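Local coordinates for protein NAD(P)H-FMN oxidoreductase (Bacillus subtilis, PDB 5LVA) that binds flavin mononucleotide and probably acts as a flavin reductase, passing electrons from NAD(P)H to the flavin, at residues I60-P65 against K99-A104; K2-A7 against T32-Y37; A22-D27 against Q165-V170. All coordinates share one frame; numbering follows the deposited sequence.

Interaction 1 of 3, residues I60-P65 against K99-A104; sequences IVFQFP and KEFMVA. With FMN (flavin mononucleotide), chain C.
I60 gives its N-H to E100 O (I60 N to O 2.9 Å), and from there five nearly straight backbone hydrogen bonds tie strand 60-65 in parallel to strand 100-104. M102 N answers to I60 O, F62 N reaches M102 O, and A104 N meets F62 O at 2.8 Å. F64 N closes the series on A104 O at 3.1 Å. I60 and F62 thus serve this neighbour, whereas the backbones of V61 and Q63 bond to strand 3-7 and F8. The amide of Q63 has other partners: OE1 is paired with Y166 OH, and NE2 with OD1 of N18, an FMN-binding residue. E100 OE1 forms a salt bridge with R59 NE.

F62 CE1 lies over one face of the F101 ring, offset toward its rim and 3.6 Å from F101 CE2, with the planes turned by 39°. An alanine in place of F101 would probably open a gap beside F62 CE1 and leave the F62 ring freer to shift. On the opposite face of the sheet, V61 CG2 packs alongside M102 CG at 3.6 Å. At the C-terminal end of strand 60-65, P65 CB approaches C4' of FMN to 3.5 Å. Both strands belong to a beta-alpha-beta unit of the flavodoxin-like sheet: W78 of helix 73-82 meets F62 edge-to-face, while helix 156-171 packs Y166 on A104 and H169 on M102.

Interaction 2 of 3, residues K2-A7 against T32-Y37; sequences KVLVLA and TLRDLY
From V3 and T32 to A7 and R34, four backbone hydrogen bonds join strand 3-7 to strand 32-35, which run parallel with their axes 14° apart and 4.8 Å at closest approach, and a fifth, from L36 N to A7 O, passes to the first residue of helix 36-39. The two strands are the first and last elements of a beta-alpha-beta unit, connected through helix 17-23, and the second of them is an outermost strand of the parallel sheet of the flavodoxin-like fold.

On the face bearing L4, T32, L6 and R34, the contact is carried by methyl groups. L4 CD1 rests 4.0 Å from T32 CB and also touches R34 CD. The side chains of L6 and R34 run alongside each other in the same direction, with L6 CD2 3.8 Å from R34 NH1. The arginine chain bends at chi3 (66°), which sets NE off the line of the aliphatic part. Its guanidinium is held by two carboxylates, E50 OE1 at NH1 and E39 OE1 at NH2, so the charge is probably balanced locally while the chain packs on leucines. T32 OG1 in turn bonds to H57 NE2. The opposite face, bearing V5 and L33, meets more loosely, V5 CG1 standing 4.3 Å from L33 CD1.

Beyond the strand, the chain turns at once into helix 36-39, where L36 CD1 packs 3.6 Å from L6 CB. D35 is the N-cap, its OD1 accepting from Q38 N. A7 O accepts from L36 N at 3.2 Å; a water lies 2.8 Å from A7 O and accepts the N-H of Y37.

Interaction 3 of 3, residues A22-D27 against Q165-V170; sequences ADTLKD and QYREHV
Y166 and R167 both hold CG anti to the backbone N (chi1 160° and -166°), and the arginine stays extended as far as NE, which carries it alongside T24 and L25 to the backbone carbonyl of T24. There R167 NE donates to T24 O at 3.0 Å, with an N-H...O angle of 160°. The oxygen lies in the guanidinium plane, at its edge, while NE sits somewhat tilted from the plane of the carbonyl. The side chains of T24 and R167 pass one another heading opposite ways, which leaves T24 OG1 3.8 Å from R167 CB; the hydroxyl itself is hydrogen-bonded to F21 O.

The apolar half of the contact belongs to L25. Its side chain runs roughly perpendicular to that of Y166, whose hydroxyl is paired with Q63, and CD1 approaches the ring obliquely, 3.5 Å from Y166 CE1. The other branch, CD2, lies 3.8 Å from R167 CG. V170 adds CG1 at 4.4 Å from L25 CD1 and places CG2 over one face of the Y166 ring, toward its rim. F21 stacks on the Y166 ring.

The contact fastens the type I turn D23-K26, at the C-terminal end of helix 17-23, to the C-terminal helix 156-171. V5 of strand 3-7 touches both L25 and Y166. One directional bond from a charged group therefore fixes the T24 carbonyl, and the positive guanidinium would probably strengthen it, whereas methyl and ring contacts seat the leucine.

How the interactions relate
All three contacts meet around the central strands of one sheet. Interactions 1 and 2 join edge to edge, since V61 N and V61 O probably bond to L4 O and L6 N, each at 2.7 Å. Interaction 3 lies across one face of both: A104 CB of interaction 1 packs 3.8 Å from Y166 CE2, and V5 CG2 of interaction 2 stands 4.0 Å from L25 CD1. Q63 is a further residue shared between interactions 1 and 3, through its pairing with Y166. Of the three, interaction 1 comes nearest the cofactor, through P65, whereas the side chains of A7 and Y166 remain about 9 and 10 Å from FMN.

Interaction 1 of 3, residues I60-P65 against K99-A104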
loop_
_atom_site.group_PDB
_atom_site.type_symbol
_atom_site.label_atom_id
_atom_site.label_comp_id
_atom_site.label_asym_id
_atom_site.label_seq_id
_atom_site.Cartn_x
_atom_site.Cartn_y
_atom_site.Cartn_z
ATOM N N ILE A 60 -2.480 -8.469 -1.609
ATOM C CA ILE A 60 -3.035 -7.171 -1.254
ATOM C C ILE A 60 -1.946 -6.109 -1.155
ATOM O O ILE A 60 -0.970 -6.269 -0.430
ATOM C CB ILE A 60 -3.787 -7.244 0.059
ATOM C CG1 ILE A 60 -4.721 -8.444 0.024
ATOM C CG2 ILE A 60 -4.561 -5.961 0.288
ATOM C CD1 ILE A 60 -5.516 -8.605 1.241
ATOM N N VAL A 61 -2.125 -5.030 -1.909
ATOM C CA VAL A 61 -1.141 -3.961 -1.997
ATOM C C VAL A 61 -1.680 -2.684 -1.398
ATOM O O VAL A 61 -2.678 -2.161 -1.857
ATOM C CB VAL A 61 -0.739 -3.697 -3.451
ATOM C CG1 VAL A 61 0.195 -2.525 -3.538
ATOM C CG2 VAL A 61 -0.104 -4.934 -4.056
ATOM N N PHE A 62 -1.022 -2.185 -0.365
ATOM C CA PHE A 62 -1.408 -0.917 0.231
ATOM C C PHE A 62 -0.572 0.198 -0.375
ATOM O O PHE A 62 0.638 0.250 -0.175
ATOM C CB PHE A 62 -1.247 -0.961 1.749
ATOM C CG PHE A 62 -2.076 -2.023 2.414
ATOM C CD1 PHE A 62 -1.606 -3.322 2.533
ATOM C CD2 PHE A 62 -3.330 -1.727 2.910
ATOM C CE1 PHE A 62 -2.374 -4.302 3.141
ATOM C CE2 PHE A 62 -4.107 -2.699 3.512
ATOM C CZ PHE A 62 -3.623 -3.987 3.635
ATOM N N GLN A 63 -1.218 1.070 -1.147
ATOM C CA GLN A 63 -0.531 2.154 -1.829
ATOM C C GLN A 63 -0.886 3.482 -1.197
ATOM O O GLN A 63 -2.053 3.816 -1.081
ATOM C CB GLN A 63 -0.879 2.167 -3.312
ATOM C CG GLN A 63 -0.118 3.205 -4.108
ATOM C CD GLN A 63 -0.529 3.275 -5.568
ATOM O OE1 GLN A 63 -0.993 2.304 -6.152
ATOM N NE2 GLN A 63 -0.341 4.433 -6.165
ATOM N N PHE A 64 0.120 4.242 -0.786
ATOM C CA PHE A 64 -0.129 5.514 -0.135
ATOM C C PHE A 64 1.094 6.393 -0.177
ATOM O O PHE A 64 2.180 5.912 -0.430
ATOM C CB PHE A 64 -0.583 5.301 1.316
ATOM C CG PHE A 64 0.353 4.451 2.154
ATOM C CD1 PHE A 64 0.200 3.077 2.211
ATOM C CD2 PHE A 64 1.356 5.038 2.915
ATOM C CE1 PHE A 64 1.029 2.319 2.982
ATOM C CE2 PHE A 64 2.185 4.281 3.684
ATOM C CZ PHE A 64 2.029 2.920 3.720
ATOM N N PRO A 65 0.917 7.702 0.023
ATOM C CA PRO A 65 2.098 8.533 0.223
ATOM C C PRO A 65 2.563 8.436 1.665
ATOM O O PRO A 65 1.736 8.255 2.555
ATOM C CB PRO A 65 1.596 9.939 -0.095
ATOM C CG PRO A 65 0.172 9.898 0.279
ATOM C CD PRO A 65 -0.301 8.520 -0.115
ATOM N N LYS A 99 -2.017 -15.336 2.019
ATOM C CA LYS A 99 -2.020 -14.295 0.992
ATOM C C LYS A 99 -0.776 -13.431 1.099
ATOM O O LYS A 99 -0.157 -13.372 2.147
ATOM C CB LYS A 99 -3.280 -13.423 1.104
ATOM C CG LYS A 99 -4.580 -14.175 0.868
ATOM C CD LYS A 99 -5.801 -13.276 1.025
ATOM C CE LYS A 99 -7.092 -14.040 0.817
ATOM N NZ LYS A 99 -7.303 -14.436 -0.605
ATOM N N GLU A 100 -0.418 -12.759 0.012
ATOM C CA GLU A 100 0.718 -11.851 0.012
ATOM C C GLU A 100 0.304 -10.446 0.423
ATOM O O GLU A 100 -0.828 -10.026 0.191
ATOM C CB GLU A 100 1.390 -11.832 -1.361
ATOM C CG GLU A 100 2.154 -13.100 -1.680
ATOM C CD GLU A 100 2.620 -13.182 -3.129
ATOM O OE1 GLU A 100 1.860 -12.784 -4.038
ATOM O OE2 GLU A 100 3.744 -13.672 -3.361
ATOM N N PHE A 101 1.244 -9.730 1.028
ATOM C CA PHE A 101 1.013 -8.432 1.634
ATOM C C PHE A 101 2.162 -7.545 1.203
ATOM O O PHE A 101 3.300 -7.849 1.490
ATOM C CB PHE A 101 0.948 -8.591 3.156
ATOM C CG PHE A 101 0.708 -7.317 3.940
ATOM C CD1 PHE A 101 1.595 -6.252 3.893
ATOM C CD2 PHE A 101 -0.355 -7.245 4.836
ATOM C CE1 PHE A 101 1.374 -5.120 4.648
ATOM C CE2 PHE A 101 -0.569 -6.115 5.610
ATOM C CZ PHE A 101 0.288 -5.056 5.508
ATOM N N MET A 102 1.892 -6.456 0.505
ATOM C CA MET A 102 2.982 -5.554 0.204
ATOM C C MET A 102 2.568 -4.085 0.296
ATOM O O MET A 102 1.393 -3.742 0.255
ATOM C CB MET A 102 3.585 -5.884 -1.162
ATOM C CG MET A 102 3.025 -5.182 -2.360
ATOM S SD MET A 102 4.230 -5.176 -3.721
ATOM C CE MET A 102 5.351 -3.995 -3.036
ATOM N N VAL A 103 3.564 -3.234 0.480
ATOM C CA VAL A 103 3.360 -1.809 0.620
ATOM C C VAL A 103 3.982 -1.110 -0.568
ATOM O O VAL A 103 5.079 -1.438 -0.959
ATOM C CB VAL A 103 3.986 -1.271 1.945
ATOM C CG1 VAL A 103 3.999 0.260 1.972
ATOM C CG2 VAL A 103 3.239 -1.816 3.129
ATOM N N ALA A 104 3.272 -0.152 -1.143
ATOM C CA ALA A 104 3.850 0.701 -2.178
ATOM C C ALA A 104 3.754 2.134 -1.704
ATOM O O ALA A 104 2.674 2.674 -1.592
ATOM C CB ALA A 104 3.139 0.515 -3.511
HETATM N N1 FMN C . 7.813 12.735 2.766
HETATM C C2 FMN C . 8.775 12.003 3.433
HETATM O O2 FMN C . 9.779 11.615 2.844
HETATM N N3 FMN C . 8.622 11.687 4.760
HETATM C C4 FMN C . 7.518 12.104 5.447
HETATM O O4 FMN C . 7.421 11.793 6.629
HETATM C C4A FMN C . 6.540 12.852 4.784
HETATM N N5 FMN C . 5.420 13.281 5.448
HETATM C C5A FMN C . 4.453 14.015 4.804
HETATM C C6 FMN C . 3.332 14.428 5.506
HETATM C C7 FMN C . 2.333 15.153 4.892
HETATM C C7M FMN C . 1.131 15.583 5.687
HETATM C C8 FMN C . 2.472 15.475 3.540
HETATM C C8M FMN C . 1.413 16.259 2.826
HETATM C C9 FMN C . 3.599 15.062 2.840
HETATM C C9A FMN C . 4.590 14.321 3.461
HETATM N N10 FMN C . 5.724 13.903 2.775
HETATM C C10 FMN C . 6.691 13.165 3.439
HETATM C "C1'" FMN C . 5.876 14.190 1.307
HETATM C "C2'" FMN C . 5.072 13.050 0.632
HETATM O "O2'" FMN C . 5.589 11.771 0.983
HETATM C "C3'" FMN C . 4.850 13.180 -0.885
HETATM O "O3'" FMN C . 4.055 14.329 -1.042
HETATM C "C4'" FMN C . 4.133 11.937 -1.448
HETATM O "O4'" FMN C . 4.888 10.811 -1.126
HETATM C "C5'" FMN C . 3.904 11.800 -2.948
HETATM O "O5'" FMN C . 2.842 12.626 -3.344
HETATM P P FMN C . 1.633 12.291 -4.355
HETATM O O1P FMN C . 0.467 12.871 -3.641
HETATM O O2P FMN C . 1.916 12.958 -5.658
HETATM O O3P FMN C . 1.317 10.861 -4.611
#

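Interaction 2 of 3, residues K2-A7 against T32-Y37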
loop_
_atom_site.group_PDB
_atom_site.type_symbol
_atom_site.label_atom_id
_atom_site.label_comp_id
_atom_site.label_asym_id
_atom_site.label_seq_id
_atom_site.Cartn_x
_atom_site.Cartn_y
_atom_site.Cartn_z
ATOM N N LYS A 2 -4.125 -12.657 -8.960
ATOM C CA LYS A 2 -5.169 -11.710 -8.561
ATOM C C LYS A 2 -4.675 -10.696 -7.536
ATOM O O LYS A 2 -4.432 -11.029 -6.389
ATOM C CB LYS A 2 -6.384 -12.445 -8.010
ATOM C CG LYS A 2 -7.374 -12.826 -9.074
ATOM C CD LYS A 2 -8.765 -12.937 -8.508
ATOM C CE LYS A 2 -9.537 -14.050 -9.189
ATOM N NZ LYS A 2 -10.153 -14.968 -8.189
ATOM N N VAL A 3 -4.555 -9.444 -7.954
ATOM C CA VAL A 3 -3.941 -8.439 -7.110
ATOM C C VAL A 3 -4.879 -7.302 -6.756
ATOM O O VAL A 3 -5.354 -6.589 -7.625
ATOM C CB VAL A 3 -2.697 -7.855 -7.779
ATOM C CG1 VAL A 3 -2.035 -6.856 -6.869
ATOM C CG2 VAL A 3 -1.728 -8.966 -8.164
ATOM N N LEU A 4 -5.127 -7.131 -5.463
ATOM C CA LEU A 4 -5.946 -6.040 -4.964
ATOM C C LEU A 4 -5.060 -4.861 -4.561
ATOM O O LEU A 4 -4.221 -4.995 -3.683
ATOM C CB LEU A 4 -6.787 -6.524 -3.787
ATOM C CG LEU A 4 -7.758 -5.560 -3.115
ATOM C CD1 LEU A 4 -8.874 -5.138 -4.057
ATOM C CD2 LEU A 4 -8.330 -6.201 -1.883
ATOM N N VAL A 5 -5.213 -3.720 -5.226
ATOM C CA VAL A 5 -4.436 -2.536 -4.881
ATOM C C VAL A 5 -5.320 -1.545 -4.172
ATOM O O VAL A 5 -6.178 -0.914 -4.786
ATOM C CB VAL A 5 -3.811 -1.827 -6.112
ATOM C CG1 VAL A 5 -2.994 -0.625 -5.673
ATOM C CG2 VAL A 5 -2.949 -2.772 -6.929
ATOM N N LEU A 6 -5.109 -1.401 -2.873
ATOM C CA LEU A 6 -5.854 -0.432 -2.100
ATOM C C LEU A 6 -5.086 0.878 -2.019
ATOM O O LEU A 6 -4.104 0.967 -1.306
ATOM C CB LEU A 6 -6.139 -0.986 -0.712
ATOM C CG LEU A 6 -6.732 -2.397 -0.723
ATOM C CD1 LEU A 6 -6.901 -2.934 0.677
ATOM C CD2 LEU A 6 -8.055 -2.367 -1.425
ATOM N N ALA A 7 -5.530 1.893 -2.759
ATOM C CA ALA A 7 -4.821 3.170 -2.779
ATOM C C ALA A 7 -5.408 4.128 -1.767
ATOM O O ALA A 7 -6.613 4.321 -1.720
ATOM C CB ALA A 7 -4.846 3.773 -4.155
ATOM N N THR A 32 -7.174 -5.297 -9.479
ATOM C CA THR A 32 -8.317 -4.539 -9.007
ATOM C C THR A 32 -7.808 -3.290 -8.296
ATOM O O THR A 32 -7.343 -3.378 -7.168
ATOM C CB THR A 32 -9.159 -5.363 -8.041
ATOM O OG1 THR A 32 -9.395 -6.650 -8.604
ATOM C CG2 THR A 32 -10.460 -4.689 -7.724
ATOM N N LEU A 33 -7.866 -2.134 -8.940
ATOM C CA LEU A 33 -7.412 -0.921 -8.274
ATOM C C LEU A 33 -8.596 -0.220 -7.648
ATOM O O LEU A 33 -9.676 -0.213 -8.201
ATOM C CB LEU A 33 -6.671 0.008 -9.235
ATOM C CG LEU A 33 -5.982 1.174 -8.517
ATOM C CD1 LEU A 33 -4.598 1.408 -9.076
ATOM C CD2 LEU A 33 -6.787 2.444 -8.623
ATOM N N ARG A 34 -8.388 0.328 -6.461
ATOM C CA ARG A 34 -9.436 1.028 -5.749
ATOM C C ARG A 34 -8.880 2.304 -5.136
ATOM O O ARG A 34 -7.739 2.353 -4.702
ATOM C CB ARG A 34 -10.052 0.144 -4.671
ATOM C CG ARG A 34 -10.797 -1.046 -5.201
ATOM C CD ARG A 34 -11.388 -1.876 -4.075
ATOM N NE ARG A 34 -12.427 -1.155 -3.354
ATOM C CZ ARG A 34 -12.594 -1.197 -2.039
ATOM N NH1 ARG A 34 -11.782 -1.927 -1.295
ATOM N NH2 ARG A 34 -13.563 -0.503 -1.465
ATOM N N ASP A 35 -9.714 3.333 -5.130
ATOM C CA ASP A 35 -9.403 4.628 -4.567
ATOM C C ASP A 35 -10.278 4.784 -3.351
ATOM O O ASP A 35 -11.446 5.179 -3.458
ATOM C CB ASP A 35 -9.670 5.728 -5.596
ATOM C CG ASP A 35 -9.390 7.121 -5.075
ATOM O OD1 ASP A 35 -9.225 7.322 -3.864
ATOM O OD2 ASP A 35 -9.347 8.036 -5.903
ATOM N N LEU A 36 -9.728 4.485 -2.186
ATOM C CA LEU A 36 -10.568 4.365 -1.007
ATOM C C LEU A 36 -11.123 5.680 -0.483
ATOM O O LEU A 36 -12.249 5.711 -0.018
ATOM C CB LEU A 36 -9.808 3.641 0.091
ATOM C CG LEU A 36 -9.991 2.156 -0.196
ATOM C CD1 LEU A 36 -8.745 1.559 -0.815
ATOM C CD2 LEU A 36 -10.431 1.427 1.021
ATOM N N TYR A 37 -10.359 6.763 -0.571
ATOM C CA TYR A 37 -10.866 8.063 -0.155
ATOM C C TYR A 37 -12.021 8.495 -1.045
ATOM O O TYR A 37 -12.937 9.178 -0.611
ATOM C CB TYR A 37 -9.761 9.118 -0.182
ATOM C CG TYR A 37 -9.026 9.272 1.123
ATOM C CD1 TYR A 37 -9.549 10.039 2.139
ATOM C CD2 TYR A 37 -7.814 8.645 1.337
ATOM C CE1 TYR A 37 -8.895 10.183 3.326
ATOM C CE2 TYR A 37 -7.145 8.790 2.529
ATOM C CZ TYR A 37 -7.690 9.554 3.519
ATOM O OH TYR A 37 -7.026 9.696 4.705
HETATM O O HOH W 1 -7.725 6.838 -2.008
#

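Interaction 3 of 3, residues A22-D27 against Q165-V170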
loop_
_atom_site.group_PDB
_atom_site.type_symbol
_atom_site.label_atom_id
_atom_site.label_comp_id
_atom_site.label_asym_id
_atom_site.label_seq_id
_atom_site.Cartn_x
_atom_site.Cartn_y
_atom_site.Cartn_z
ATOM N N ALA A 22 -0.889 4.618 -10.196
ATOM C CA ALA A 22 -2.195 4.009 -10.379
ATOM C C ALA A 22 -2.591 3.887 -11.856
ATOM O O ALA A 22 -3.182 2.887 -12.247
ATOM C CB ALA A 22 -3.245 4.800 -9.624
ATOM N N ASP A 23 -2.263 4.892 -12.666
ATOM C CA ASP A 23 -2.632 4.901 -14.088
ATOM C C ASP A 23 -2.114 3.696 -14.861
ATOM O O ASP A 23 -2.750 3.231 -15.798
ATOM C CB ASP A 23 -2.116 6.169 -14.780
ATOM C CG ASP A 23 -2.980 7.383 -14.511
ATOM O OD1 ASP A 23 -4.151 7.217 -14.126
ATOM O OD2 ASP A 23 -2.479 8.510 -14.699
ATOM N N THR A 24 -0.952 3.199 -14.464
ATOM C CA THR A 24 -0.294 2.124 -15.184
ATOM C C THR A 24 -0.982 0.777 -14.994
ATOM O O THR A 24 -0.643 -0.182 -15.667
ATOM C CB THR A 24 1.164 1.996 -14.747
ATOM O OG1 THR A 24 1.210 1.482 -13.417
ATOM C CG2 THR A 24 1.841 3.342 -14.764
ATOM N N LEU A 25 -1.955 0.708 -14.090
ATOM C CA LEU A 25 -2.625 -0.553 -13.771
ATOM C C LEU A 25 -4.101 -0.641 -14.217
ATOM O O LEU A 25 -4.753 -1.665 -14.017
ATOM C CB LEU A 25 -2.537 -0.799 -12.265
ATOM C CG LEU A 25 -1.158 -1.092 -11.653
ATOM C CD1 LEU A 25 -1.267 -1.198 -10.151
ATOM C CD2 LEU A 25 -0.544 -2.368 -12.205
ATOM N N LYS A 26 -4.617 0.414 -14.841
ATOM C CA LYS A 26 -6.030 0.466 -15.231
ATOM C C LYS A 26 -6.400 -0.445 -16.402
ATOM O O LYS A 26 -7.414 -0.218 -17.070
ATOM C CB LYS A 26 -6.445 1.893 -15.612
ATOM C CG LYS A 26 -6.147 2.984 -14.602
ATOM C CD LYS A 26 -6.163 4.350 -15.294
ATOM C CE LYS A 26 -6.692 5.442 -14.364
ATOM N NZ LYS A 26 -6.387 5.135 -12.934
ATOM N N ASP A 27 -5.596 -1.467 -16.656
ATOM C CA ASP A 27 -5.830 -2.316 -17.813
ATOM C C ASP A 27 -5.069 -3.617 -17.670
ATOM O O ASP A 27 -5.265 -4.548 -18.445
ATOM C CB ASP A 27 -5.426 -1.594 -19.103
ATOM C CG ASP A 27 -4.009 -1.032 -19.044
ATOM O OD1 ASP A 27 -3.539 -0.700 -17.930
ATOM O OD2 ASP A 27 -3.367 -0.923 -20.113
ATOM N N GLN A 165 8.427 1.071 -13.022
ATOM C CA GLN A 165 9.074 0.224 -12.035
ATOM C C GLN A 165 8.078 -0.224 -10.979
ATOM O O GLN A 165 8.149 -1.343 -10.473
ATOM C CB GLN A 165 10.251 0.947 -11.384
ATOM C CG GLN A 165 11.491 0.985 -12.241
ATOM C CD GLN A 165 11.928 -0.391 -12.670
ATOM O OE1 GLN A 165 11.781 -1.359 -11.930
ATOM N NE2 GLN A 165 12.477 -0.488 -13.870
ATOM N N TYR A 166 7.149 0.663 -10.652
ATOM C CA TYR A 166 6.073 0.338 -9.740
ATOM C C TYR A 166 5.262 -0.818 -10.306
ATOM O O TYR A 166 4.974 -1.783 -9.614
ATOM C CB TYR A 166 5.206 1.579 -9.509
ATOM C CG TYR A 166 3.808 1.330 -8.990
ATOM C CD1 TYR A 166 2.760 1.070 -9.861
ATOM C CD2 TYR A 166 3.522 1.413 -7.638
ATOM C CE1 TYR A 166 1.481 0.856 -9.394
ATOM C CE2 TYR A 166 2.242 1.203 -7.162
ATOM C CZ TYR A 166 1.226 0.929 -8.049
ATOM O OH TYR A 166 -0.044 0.724 -7.582
ATOM N N ARG A 167 4.915 -0.722 -11.582
ATOM C CA ARG A 167 4.080 -1.720 -12.224
ATOM C C ARG A 167 4.758 -3.078 -12.226
ATOM O O ARG A 167 4.130 -4.087 -11.964
ATOM C CB ARG A 167 3.745 -1.302 -13.655
ATOM C CG ARG A 167 2.617 -2.113 -14.280
ATOM C CD ARG A 167 2.599 -1.993 -15.780
ATOM N NE ARG A 167 1.320 -2.408 -16.342
ATOM C CZ ARG A 167 1.080 -3.593 -16.889
ATOM N NH1 ARG A 167 2.038 -4.499 -16.967
ATOM N NH2 ARG A 167 -0.120 -3.868 -17.371
ATOM N N GLU A 168 6.046 -3.104 -12.522
ATOM C CA GLU A 168 6.741 -4.368 -12.573
ATOM C C GLU A 168 6.802 -5.005 -11.189
ATOM O O GLU A 168 6.666 -6.217 -11.044
ATOM C CB GLU A 168 8.143 -4.199 -13.135
ATOM C CG GLU A 168 8.917 -5.494 -13.104
ATOM C CD GLU A 168 10.289 -5.386 -13.715
ATOM O OE1 GLU A 168 10.507 -4.464 -14.534
ATOM O OE2 GLU A 168 11.145 -6.234 -13.380
ATOM N N HIS A 169 6.991 -4.175 -10.174
ATOM C CA HIS A 169 7.150 -4.662 -8.815
ATOM C C HIS A 169 5.867 -5.249 -8.261
ATOM O O HIS A 169 5.878 -6.282 -7.614
ATOM C CB HIS A 169 7.626 -3.543 -7.903
ATOM C CG HIS A 169 8.203 -4.035 -6.617
ATOM N ND1 HIS A 169 7.441 -4.244 -5.492
ATOM C CD2 HIS A 169 9.469 -4.383 -6.286
ATOM C CE1 HIS A 169 8.213 -4.681 -4.516
ATOM N NE2 HIS A 169 9.447 -4.774 -4.974
ATOM N N VAL A 170 4.764 -4.572 -8.521
ATOM C CA VAL A 170 3.459 -4.995 -8.044
ATOM C C VAL A 170 3.025 -6.307 -8.698
ATOM O O VAL A 170 2.258 -7.067 -8.128
ATOM C CB VAL A 170 2.410 -3.879 -8.301
ATOM C CG1 VAL A 170 0.999 -4.394 -8.135
ATOM C CG2 VAL A 170 2.663 -2.711 -7.371
#